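Local coordinates for protein ribonucleoside-diphosphate reductase subunit beta (Streptococcus sanguinis, PDB 4N83) that probably supplies deoxyribonucleotides for DNA synthesis as the manganese-binding small subunit of a class Ib ribonucleotide reductase, at residues A[72-77]-A[91-96]; A[145-150]-A[215-220]; A[164-169]-A[243-248]; A[223-228]-A[268-273]. All blocks are in the same frame, centred on the assembly; numbering follows the deposited sequence.

How the interactions relate
All four contacts join helices, or a helix and a loop, within one ferritin-like small-subunit fold. Interaction 1 lies nearest the metals: Ile93 is about 4 Å from a manganese ion, side chain to metal. Interaction 2, centred about 20 Å from it, touches it directly, Leu77 CD2 standing 3.7 Å from Lys149 O. Interactions 2 and 4 share helix 211-240, their segments adjoin in sequence, and their centres are about 16 Å apart. Interaction 3 lies across the chain's centre from interaction 1, about 28 Å between centres; its Thr167 side chain is about 11 Å from that of Tyr104, the predicted active-site residue. Interactions 3 and 4 come within about 7 Å at their nearest atoms.

Interaction 1 (A[72-77]-A[91-96]); sequences SGVDAL and NNIQFM
Gln94 lies across Val74 where helix 49-78 and helix 84-111, two members of the ferritin-like helical bundle, run antiparallel. The axes of segments 72-77 and 91-96 approach to 9.4 Å at 171°, and Val74 and Gln94 face each other with their CA atoms 5.7 Å apart. Gln94 CB rests 3.7 Å from Val74 CG1 and almost as near Val74 CB. Gln94 CG, placed opposite the backbone N by a chi1 of -168°, still touches Val74 CB at 3.9 Å. The chain then continues extended and carries the amide past the valine to Asp75, where Gln94 NE2 stands 3.8 Å from Asp75 N in simple contact. The amide's hydrogen bonds lie elsewhere: NE2 binds Ser70 O and OE1 binds Arg78 NH2, so both polar atoms are engaged and the rotation of the group is fixed. Asn91 of the second subunit also packs on Gln94, placing this helix pair at the dimer interface. Val74 also lies beside Glu97, a ligand of both manganese ions, and Ile93 packs on His194, a ligand of one. The second branch of the valine, Val74 CG2, meets Ile93 CG2 at 3.9 Å.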
# COMPACT_ATOMS: atom_id res chain seq x y z
N SER A 72 8.39 -2.82 7.79
CA SER A 72 8.01 -3.71 8.90
C SER A 72 6.94 -3.14 9.84
O SER A 72 6.22 -3.91 10.48
CB SER A 72 9.25 -4.08 9.73
OG SER A 72 9.71 -2.98 10.50
N GLY A 73 6.85 -1.82 9.94
CA GLY A 73 5.96 -1.17 10.90
C GLY A 73 4.48 -1.45 10.68
O GLY A 73 3.79 -1.92 11.59
N VAL A 74 3.99 -1.16 9.48
CA VAL A 74 2.58 -1.39 9.14
C VAL A 74 2.32 -2.88 8.92
O VAL A 74 1.20 -3.36 9.12
CB VAL A 74 2.15 -0.58 7.89
CG1 VAL A 74 0.66 -0.79 7.62
CG2 VAL A 74 2.45 0.90 8.08
N ASP A 75 3.36 -3.61 8.50
CA ASP A 75 3.30 -5.07 8.36
C ASP A 75 2.91 -5.73 9.68
O ASP A 75 2.08 -6.64 9.71
CB ASP A 75 4.66 -5.61 7.89
CG ASP A 75 4.62 -7.09 7.57
OD1 ASP A 75 3.73 -7.53 6.81
OD2 ASP A 75 5.50 -7.83 8.06
N ALA A 76 3.50 -5.26 10.78
CA ALA A 76 3.18 -5.74 12.12
C ALA A 76 1.75 -5.38 12.52
O ALA A 76 1.02 -6.22 13.06
CB ALA A 76 4.16 -5.18 13.13
N LEU A 77 1.35 -4.14 12.24
CA LEU A 77 0.01 -3.65 12.58
C LEU A 77 -1.10 -4.37 11.81
O LEU A 77 -2.22 -4.48 12.30
CB LEU A 77 -0.08 -2.14 12.32
CG LEU A 77 0.79 -1.25 13.23
CD1 LEU A 77 0.95 0.14 12.63
CD2 LEU A 77 0.21 -1.17 14.63
N ASN A 91 -3.07 -1.15 4.01
CA ASN A 91 -2.37 -1.25 2.73
C ASN A 91 -2.12 0.14 2.16
O ASN A 91 -1.03 0.44 1.68
CB ASN A 91 -3.15 -2.10 1.73
CG ASN A 91 -3.29 -3.54 2.16
OD1 ASN A 91 -2.40 -4.10 2.81
ND2 ASN A 91 -4.41 -4.16 1.81
N ASN A 92 -3.16 0.98 2.22
CA ASN A 92 -3.04 2.39 1.86
C ASN A 92 -2.05 3.13 2.77
O ASN A 92 -1.25 3.93 2.29
CB ASN A 92 -4.41 3.08 1.93
CG ASN A 92 -4.31 4.59 1.84
OD1 ASN A 92 -4.42 5.29 2.84
ND2 ASN A 92 -4.06 5.10 0.64
N ILE A 93 -2.12 2.87 4.07
CA ILE A 93 -1.20 3.48 5.03
C ILE A 93 0.24 3.11 4.69
O ILE A 93 1.10 3.98 4.62
CB ILE A 93 -1.51 3.06 6.49
CG1 ILE A 93 -2.85 3.66 6.94
CG2 ILE A 93 -0.39 3.51 7.43
CD1 ILE A 93 -3.44 3.00 8.17
N GLN A 94 0.49 1.82 4.48
CA GLN A 94 1.84 1.32 4.22
C GLN A 94 2.44 1.89 2.94
O GLN A 94 3.64 2.17 2.89
CB GLN A 94 1.84 -0.21 4.15
CG GLN A 94 3.24 -0.80 4.16
CD GLN A 94 3.25 -2.31 4.21
OE1 GLN A 94 2.37 -2.96 3.65
NE2 GLN A 94 4.24 -2.88 4.90
N PHE A 95 1.62 2.03 1.90
CA PHE A 95 2.06 2.64 0.65
C PHE A 95 2.47 4.10 0.85
O PHE A 95 3.52 4.52 0.37
CB PHE A 95 0.97 2.54 -0.43
CG PHE A 95 1.14 3.52 -1.56
CD1 PHE A 95 2.30 3.51 -2.33
CD2 PHE A 95 0.15 4.44 -1.85
CE1 PHE A 95 2.46 4.42 -3.37
CE2 PHE A 95 0.30 5.34 -2.89
CZ PHE A 95 1.46 5.34 -3.65
N MET A 96 1.64 4.86 1.56
CA MET A 96 1.95 6.27 1.84
C MET A 96 3.20 6.44 2.71
O MET A 96 3.89 7.44 2.59
CB MET A 96 0.75 6.98 2.49
CG MET A 96 -0.46 7.16 1.57
SD MET A 96 -0.08 7.86 -0.05
CE MET A 96 0.82 9.34 0.40

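Interaction 2 (A[145-150]-A[215-220]); sequences TALEKK and EKLKEW
In the ferritin-like helical fold, the N-terminal end of helix 148-160, with Leu147 at its N-cap position and Glu148 in its first turn, packs against Leu217 and Trp220 of helix 211-240. The two leucines cross at about a right angle, methyl against methyl, Leu147 CD2 lying 3.4 Å from Leu217 CD2. Phe202 of helix 178-206 touches both of them and enlarges this apolar patch. Glu148 uses its aliphatic part: CB is 3.6 Å from Trp220 CZ3, while CG takes part in a CH-pi contact, 4.0 Å from the centroid of the Trp220 six-membered ring and 20° off its normal. The same CG also reaches Leu217 CD1 at 3.9 Å. With Trp220 CG anti to the backbone N (chi1 -169°), the indole reaches out from helix 211-240 and turns a face to Glu148 CG. Beyond the methylenes, Glu148 OE1 stands over the same ring nearer its rim, the carboxylate plane inclined 36° to the indole, and OE2 accepts a weak hydrogen bond from Thr145 OG1. No hydrogen bond crosses between the segments; the attraction probably comes from the hydrocarbon surfaces, while the carboxylate may gain some stabilisation from its place at the start of a helix.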
# COMPACT_ATOMS: atom_id res chain seq x y z
N THR A 145 2.94 -7.24 21.83
CA THR A 145 1.57 -7.72 21.59
C THR A 145 0.68 -6.68 20.91
O THR A 145 1.04 -5.51 20.79
CB THR A 145 0.90 -8.17 22.91
OG1 THR A 145 1.02 -7.14 23.89
CG2 THR A 145 1.55 -9.45 23.43
N ALA A 146 -0.49 -7.13 20.46
CA ALA A 146 -1.43 -6.30 19.71
C ALA A 146 -2.08 -5.22 20.57
O ALA A 146 -3.19 -5.39 21.07
CB ALA A 146 -2.50 -7.17 19.07
N LEU A 147 -1.37 -4.10 20.71
CA LEU A 147 -1.78 -2.96 21.55
C LEU A 147 -0.53 -2.13 21.84
O LEU A 147 -0.56 -0.90 21.78
CB LEU A 147 -2.43 -3.40 22.88
CG LEU A 147 -3.64 -2.60 23.37
CD1 LEU A 147 -4.71 -2.45 22.30
CD2 LEU A 147 -4.23 -3.26 24.61
N GLU A 148 0.55 -2.83 22.16
CA GLU A 148 1.87 -2.22 22.36
C GLU A 148 2.45 -1.71 21.04
O GLU A 148 3.14 -0.69 21.01
CB GLU A 148 2.83 -3.24 22.98
CG GLU A 148 2.42 -3.70 24.38
CD GLU A 148 3.20 -4.92 24.85
OE1 GLU A 148 4.32 -5.15 24.36
OE2 GLU A 148 2.68 -5.65 25.72
N LYS A 149 2.16 -2.42 19.95
CA LYS A 149 2.60 -2.02 18.61
C LYS A 149 1.86 -0.78 18.11
O LYS A 149 2.41 0.02 17.36
CB LYS A 149 2.42 -3.17 17.62
CG LYS A 149 3.33 -4.36 17.92
CD LYS A 149 3.07 -5.54 16.99
CE LYS A 149 1.82 -6.30 17.40
NZ LYS A 149 1.71 -7.60 16.67
N LYS A 150 0.60 -0.63 18.52
CA LYS A 150 -0.19 0.56 18.19
C LYS A 150 0.29 1.80 18.94
O LYS A 150 0.27 2.90 18.40
CB LYS A 150 -1.68 0.32 18.48
CG LYS A 150 -2.32 -0.69 17.54
CD LYS A 150 -3.81 -0.84 17.82
CE LYS A 150 -4.52 -1.62 16.71
NZ LYS A 150 -4.07 -3.04 16.63
N GLU A 215 -4.05 -1.10 33.81
CA GLU A 215 -3.04 -0.46 34.66
C GLU A 215 -1.62 -0.91 34.31
O GLU A 215 -0.67 -0.15 34.46
CB GLU A 215 -3.33 -0.74 36.14
CG GLU A 215 -4.53 0.02 36.70
CD GLU A 215 -4.23 1.48 37.01
OE1 GLU A 215 -3.15 1.78 37.55
OE2 GLU A 215 -5.10 2.33 36.73
N LYS A 216 -1.49 -2.15 33.84
CA LYS A 216 -0.19 -2.69 33.41
C LYS A 216 0.27 -2.07 32.09
O LYS A 216 1.45 -1.75 31.93
CB LYS A 216 -0.26 -4.21 33.26
CG LYS A 216 -0.36 -4.96 34.58
CD LYS A 216 -0.20 -6.46 34.37
CE LYS A 216 -0.24 -7.21 35.69
NZ LYS A 216 0.92 -6.89 36.57
N LEU A 217 -0.65 -1.93 31.14
CA LEU A 217 -0.33 -1.36 29.83
C LEU A 217 0.01 0.12 29.93
O LEU A 217 0.96 0.59 29.30
CB LEU A 217 -1.50 -1.56 28.85
CG LEU A 217 -1.22 -1.24 27.38
CD1 LEU A 217 -0.29 -2.28 26.76
CD2 LEU A 217 -2.53 -1.15 26.61
N LYS A 218 -0.77 0.85 30.73
CA LYS A 218 -0.49 2.27 31.00
C LYS A 218 0.87 2.45 31.67
O LYS A 218 1.56 3.43 31.42
CB LYS A 218 -1.59 2.88 31.87
CG LYS A 218 -2.90 3.11 31.13
CD LYS A 218 -4.04 3.49 32.07
CE LYS A 218 -3.85 4.87 32.67
NZ LYS A 218 -5.03 5.28 33.49
N GLU A 219 1.25 1.49 32.52
CA GLU A 219 2.57 1.49 33.14
C GLU A 219 3.66 1.26 32.09
O GLU A 219 4.68 1.94 32.09
CB GLU A 219 2.66 0.41 34.23
CG GLU A 219 3.88 0.53 35.13
CD GLU A 219 3.95 -0.56 36.19
OE1 GLU A 219 3.07 -1.45 36.21
OE2 GLU A 219 4.88 -0.52 37.02
N TRP A 220 3.43 0.30 31.19
CA TRP A 220 4.35 0.03 30.08
C TRP A 220 4.36 1.17 29.06
O TRP A 220 5.35 1.37 28.36
CB TRP A 220 3.98 -1.29 29.39
CG TRP A 220 5.01 -1.79 28.42
CD1 TRP A 220 6.08 -2.59 28.70
CD2 TRP A 220 5.07 -1.52 27.02
NE1 TRP A 220 6.80 -2.83 27.56
CE2 TRP A 220 6.21 -2.19 26.51
CE3 TRP A 220 4.28 -0.77 26.14
CZ2 TRP A 220 6.57 -2.13 25.16
CZ3 TRP A 220 4.63 -0.72 24.80
CH2 TRP A 220 5.77 -1.40 24.32

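Interaction 3 (A[164-169]-A[243-248]); sequences GFFTPL and VGWTEE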
# COMPACT_ATOMS: atom_id res chain seq x y z
N GLY A 164 12.21 16.42 14.18
CA GLY A 164 12.65 16.73 12.83
C GLY A 164 11.79 17.77 12.13
O GLY A 164 12.31 18.64 11.44
N PHE A 165 10.47 17.68 12.31
CA PHE A 165 9.54 18.62 11.66
C PHE A 165 9.71 20.07 12.12
O PHE A 165 9.30 20.99 11.41
CB PHE A 165 8.07 18.20 11.87
CG PHE A 165 7.68 16.91 11.17
CD1 PHE A 165 8.16 16.60 9.90
CD2 PHE A 165 6.79 16.03 11.78
CE1 PHE A 165 7.77 15.43 9.26
CE2 PHE A 165 6.40 14.86 11.14
CZ PHE A 165 6.89 14.56 9.89
N PHE A 166 10.30 20.28 13.30
CA PHE A 166 10.52 21.63 13.84
C PHE A 166 11.32 22.54 12.89
O PHE A 166 11.04 23.74 12.81
CB PHE A 166 11.24 21.53 15.19
CG PHE A 166 11.39 22.85 15.90
CD1 PHE A 166 10.44 23.28 16.82
CD2 PHE A 166 12.49 23.67 15.66
CE1 PHE A 166 10.58 24.49 17.48
CE2 PHE A 166 12.64 24.88 16.32
CZ PHE A 166 11.68 25.29 17.23
N THR A 167 12.30 21.98 12.19
CA THR A 167 13.18 22.76 11.31
C THR A 167 12.47 23.30 10.05
O THR A 167 12.48 24.51 9.83
CB THR A 167 14.45 21.96 10.93
OG1 THR A 167 15.08 21.47 12.12
CG2 THR A 167 15.43 22.83 10.16
N PRO A 168 11.87 22.42 9.22
CA PRO A 168 11.19 22.93 8.02
C PRO A 168 9.96 23.80 8.33
O PRO A 168 9.64 24.70 7.55
CB PRO A 168 10.78 21.66 7.28
CG PRO A 168 10.71 20.61 8.33
CD PRO A 168 11.82 20.95 9.28
N LEU A 169 9.28 23.52 9.44
CA LEU A 169 8.17 24.35 9.90
C LEU A 169 8.64 25.73 10.35
O LEU A 169 7.92 26.72 10.20
CB LEU A 169 7.41 23.66 11.05
CG LEU A 169 6.61 22.40 10.70
CD1 LEU A 169 6.16 21.69 11.97
CD2 LEU A 169 5.42 22.73 9.82
N VAL A 243 23.19 25.74 16.36
CA VAL A 243 22.23 26.74 15.87
C VAL A 243 21.45 27.39 17.02
O VAL A 243 21.01 28.54 16.90
CB VAL A 243 21.25 26.16 14.82
CG1 VAL A 243 21.99 25.85 13.53
CG2 VAL A 243 20.53 24.92 15.34
N GLY A 244 21.27 26.65 18.11
CA GLY A 244 20.72 27.20 19.35
C GLY A 244 19.20 27.22 19.43
O GLY A 244 18.63 28.21 19.89
N TRP A 245 18.56 26.14 18.99
CA TRP A 245 17.11 25.97 19.15
C TRP A 245 16.78 24.75 20.02
O TRP A 245 15.68 24.22 19.95
CB TRP A 245 16.41 25.82 17.79
CG TRP A 245 16.83 26.80 16.73
CD1 TRP A 245 17.19 28.11 16.91
CD2 TRP A 245 16.90 26.56 15.32
NE1 TRP A 245 17.50 28.68 15.70
CE2 TRP A 245 17.33 27.76 14.71
CE3 TRP A 245 16.65 25.44 14.52
CZ2 TRP A 245 17.51 27.87 13.33
CZ3 TRP A 245 16.83 25.55 13.14
CH2 TRP A 245 17.26 26.76 12.56
N THR A 246 17.74 24.33 20.85
CA THR A 246 17.62 23.10 21.64
C THR A 246 16.41 23.11 22.57
O THR A 246 15.65 22.14 22.62
CB THR A 246 18.88 22.84 22.48
OG1 THR A 246 20.03 22.80 21.62
CG2 THR A 246 18.78 21.53 23.24
N GLU A 247 16.24 24.20 23.31
CA GLU A 247 15.15 24.32 24.28
C GLU A 247 13.78 24.51 23.63
O GLU A 247 12.75 24.21 24.24
CB GLU A 247 15.43 25.46 25.27
CG GLU A 247 16.65 25.23 26.15
CD GLU A 247 16.54 24.00 27.03
OE1 GLU A 247 15.41 23.62 27.40
OE2 GLU A 247 17.59 23.42 27.37
N GLU A 248 13.76 25.01 22.40
CA GLU A 248 12.51 25.17 21.64
C GLU A 248 12.00 23.83 21.10
O GLU A 248 10.79 23.60 21.07
CB GLU A 248 12.70 26.16 20.49
CG GLU A 248 12.93 27.59 20.92
CD GLU A 248 13.05 28.54 19.75
OE1 GLU A 248 12.30 29.54 19.71
OE2 GLU A 248 13.89 28.30 18.86
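At the start of helix 246-263, Trp245 and Glu248 receive the Phe166 ring of helix 162-173. Segment 243-248 begins with Val243, whose CG2 lies over one face of the Trp245 indole, 3.9 Å above its plane and nearer the rim than the centre. Trp245 takes the N-cap position of the next helix. Its CB is 4.2 Å from Phe166 CE2, and its indole reaches on to Thr167, whose CG2 approaches CZ3 of Trp245 at the ring edge, 4.3 Å away. The hydroxyl of that threonine is hydrogen-bonded to Tyr240 OH. Further along, in the first turn of the helix, Glu248 offers its CB to the end of the phenylalanine, 3.5 Å from Phe166 CZ. Its backbone takes part as well, Glu248 O lying 3.7 Å from Phe166 CE1. The phenylalanine spans the gap because its CG is trans to the backbone N, at a chi1 of -174°. Phe166 and Glu248 cross at about a right angle, with ring and carboxylate planes 62° apart; Glu248 OE1 is hydrogen-bonded to Asn278 ND2. In segment 164-169, the helix is kinked at Thr167 and Pro168, the latter lacking an amide hydrogen. An aromatic side chain from a kinked helix thus packs against the N-terminal turn of another, within the all-helical, ferritin-like fold of ribonucleotide reductase small subunits.

Interaction 4 (A[223-228]-A[268-273]); sequences DLLYTL and PLFPDS
The helical backbone carrying Leu225 and Tyr226 stays well apart from the irregular chain at Leu269 and Phe270, the nearest CA atoms, those of Leu225 and Leu269, being 10.4 Å from each other. Side chains bridge this gap in two places. In the first, Tyr226 and Leu269 cross obliquely: Tyr226 OH is 3.7 Å from Leu269 CD2 and Tyr226 CZ is 4.1 Å from the same methyl. The tyrosine CB does not point straight at the loop; a chi1 of -82° swings the ring across so that its phenol end arrives there. In the second, Leu225 CD2 lies at the edge of the Phe270 ring, near its plane and 4.5 Å from Phe270 CE1, which makes this a loose apolar contact. The segments belong to helix 211-240 and to the loop that joins helix 246-263 to helix 279-285, so here a connection of the ferritin-like helical fold lies against a helix flank. Leu225 also packs on Phe155 of helix 148-160, and Leu269 on Leu261 of helix 246-263. That helix holds the loop by polar bonds too: Asn258 OD1 accepts a hydrogen bond from Phe270 N and a weak one from Leu269 N, while Asp272 OD1 forms a salt bridge with Arg254 NE. Within segment 223-228, the Thr227 hydroxyl turns back on its own helix, Thr227 OG1 donating to Asp223 O at 2.7 Å, with the donor slightly tilted from the carbonyl plane.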
# COMPACT_ATOMS: atom_id res chain seq x y z
N ASP A 223 6.39 4.27 30.71
CA ASP A 223 7.78 3.79 30.77
C ASP A 223 8.46 3.92 29.40
O ASP A 223 9.62 4.33 29.32
CB ASP A 223 7.84 2.33 31.24
CG ASP A 223 7.72 2.19 32.74
OD1 ASP A 223 8.18 1.16 33.28
OD2 ASP A 223 7.17 3.10 33.40
N LEU A 224 7.73 3.57 28.35
CA LEU A 224 8.22 3.72 26.98
C LEU A 224 8.25 5.19 26.56
O LEU A 224 9.10 5.59 25.76
CB LEU A 224 7.34 2.92 26.01
CG LEU A 224 7.89 2.71 24.59
CD1 LEU A 224 9.04 1.71 24.59
CD2 LEU A 224 6.79 2.24 23.65
N LEU A 225 7.33 5.99 27.10
CA LEU A 225 7.25 7.41 26.79
C LEU A 225 8.49 8.16 27.30
O LEU A 225 9.14 8.87 26.54
CB LEU A 225 5.97 8.03 27.38
CG LEU A 225 5.44 9.32 26.74
CD1 LEU A 225 3.99 9.56 27.12
CD2 LEU A 225 6.29 10.54 27.10
N TYR A 226 8.80 7.98 28.58
CA TYR A 226 9.94 8.66 29.20
C TYR A 226 11.30 8.22 28.63
O TYR A 226 12.21 9.03 28.51
CB TYR A 226 9.93 8.47 30.72
CG TYR A 226 9.01 9.42 31.46
CD1 TYR A 226 9.37 10.75 31.66
CD2 TYR A 226 7.78 8.99 31.96
CE1 TYR A 226 8.53 11.62 32.34
CE2 TYR A 226 6.94 9.85 32.64
CZ TYR A 226 7.31 11.17 32.82
OH TYR A 226 6.48 12.03 33.49
N THR A 227 11.42 6.94 28.27
CA THR A 227 12.66 6.41 27.69
C THR A 227 12.92 6.99 26.30
O THR A 227 14.06 7.35 25.98
CB THR A 227 12.62 4.87 27.57
OG1 THR A 227 12.26 4.30 28.83
CG2 THR A 227 13.98 4.32 27.14
N LEU A 228 11.87 7.08 25.48
CA LEU A 228 11.96 7.68 24.15
C LEU A 228 12.17 9.19 24.22
O LEU A 228 12.85 9.76 23.37
CB LEU A 228 10.70 7.38 23.33
CG LEU A 228 10.52 5.92 22.89
CD1 LEU A 228 9.09 5.68 22.42
CD2 LEU A 228 11.51 5.56 21.80
N PRO A 268 -3.39 14.47 28.52
CA PRO A 268 -2.17 15.20 28.19
C PRO A 268 -1.23 15.36 29.39
O PRO A 268 -1.64 15.90 30.42
CB PRO A 268 -2.68 16.56 27.71
CG PRO A 268 -3.99 16.73 28.40
CD PRO A 268 -4.58 15.35 28.50
N LEU A 269 0.01 14.89 29.24
CA LEU A 269 0.94 14.81 30.37
C LEU A 269 1.58 16.16 30.70
O LEU A 269 1.49 16.63 31.84
CB LEU A 269 2.03 13.77 30.06
CG LEU A 269 2.85 13.25 31.24
CD1 LEU A 269 1.99 12.40 32.17
CD2 LEU A 269 4.05 12.45 30.75
N PHE A 270 2.20 16.79 29.70
CA PHE A 270 2.98 18.02 29.92
C PHE A 270 2.09 19.27 29.91
O PHE A 270 1.00 19.26 29.34
CB PHE A 270 4.07 18.14 28.85
CG PHE A 270 5.06 17.02 28.87
CD1 PHE A 270 4.87 15.89 28.09
CD2 PHE A 270 6.19 17.09 29.68
CE1 PHE A 270 5.79 14.85 28.11
CE2 PHE A 270 7.11 16.05 29.71
CZ PHE A 270 6.91 14.93 28.92
N PRO A 271 2.57 20.36 30.55
CA PRO A 271 1.83 21.63 30.56
C PRO A 271 2.10 22.53 29.35
O PRO A 271 1.48 23.59 29.24
CB PRO A 271 2.35 22.29 31.84
CG PRO A 271 3.75 21.81 31.97
CD PRO A 271 3.79 20.43 31.38
N ASP A 272 3.00 22.11 28.46
CA ASP A 272 3.36 22.92 27.29
C ASP A 272 2.23 22.97 26.27
O ASP A 272 1.91 21.97 25.63
CB ASP A 272 4.62 22.36 26.62
CG ASP A 272 5.85 22.46 27.51
OD1 ASP A 272 6.98 22.36 26.97
OD2 ASP A 272 5.70 22.63 28.74
N SER A 273 1.62 24.15 26.13
CA SER A 273 0.53 24.37 25.18
C SER A 273 1.08 24.90 23.86
O SER A 273 2.29 24.86 23.62
CB SER A 273 -0.49 25.34 25.77
OG SER A 273 -1.66 25.40 24.98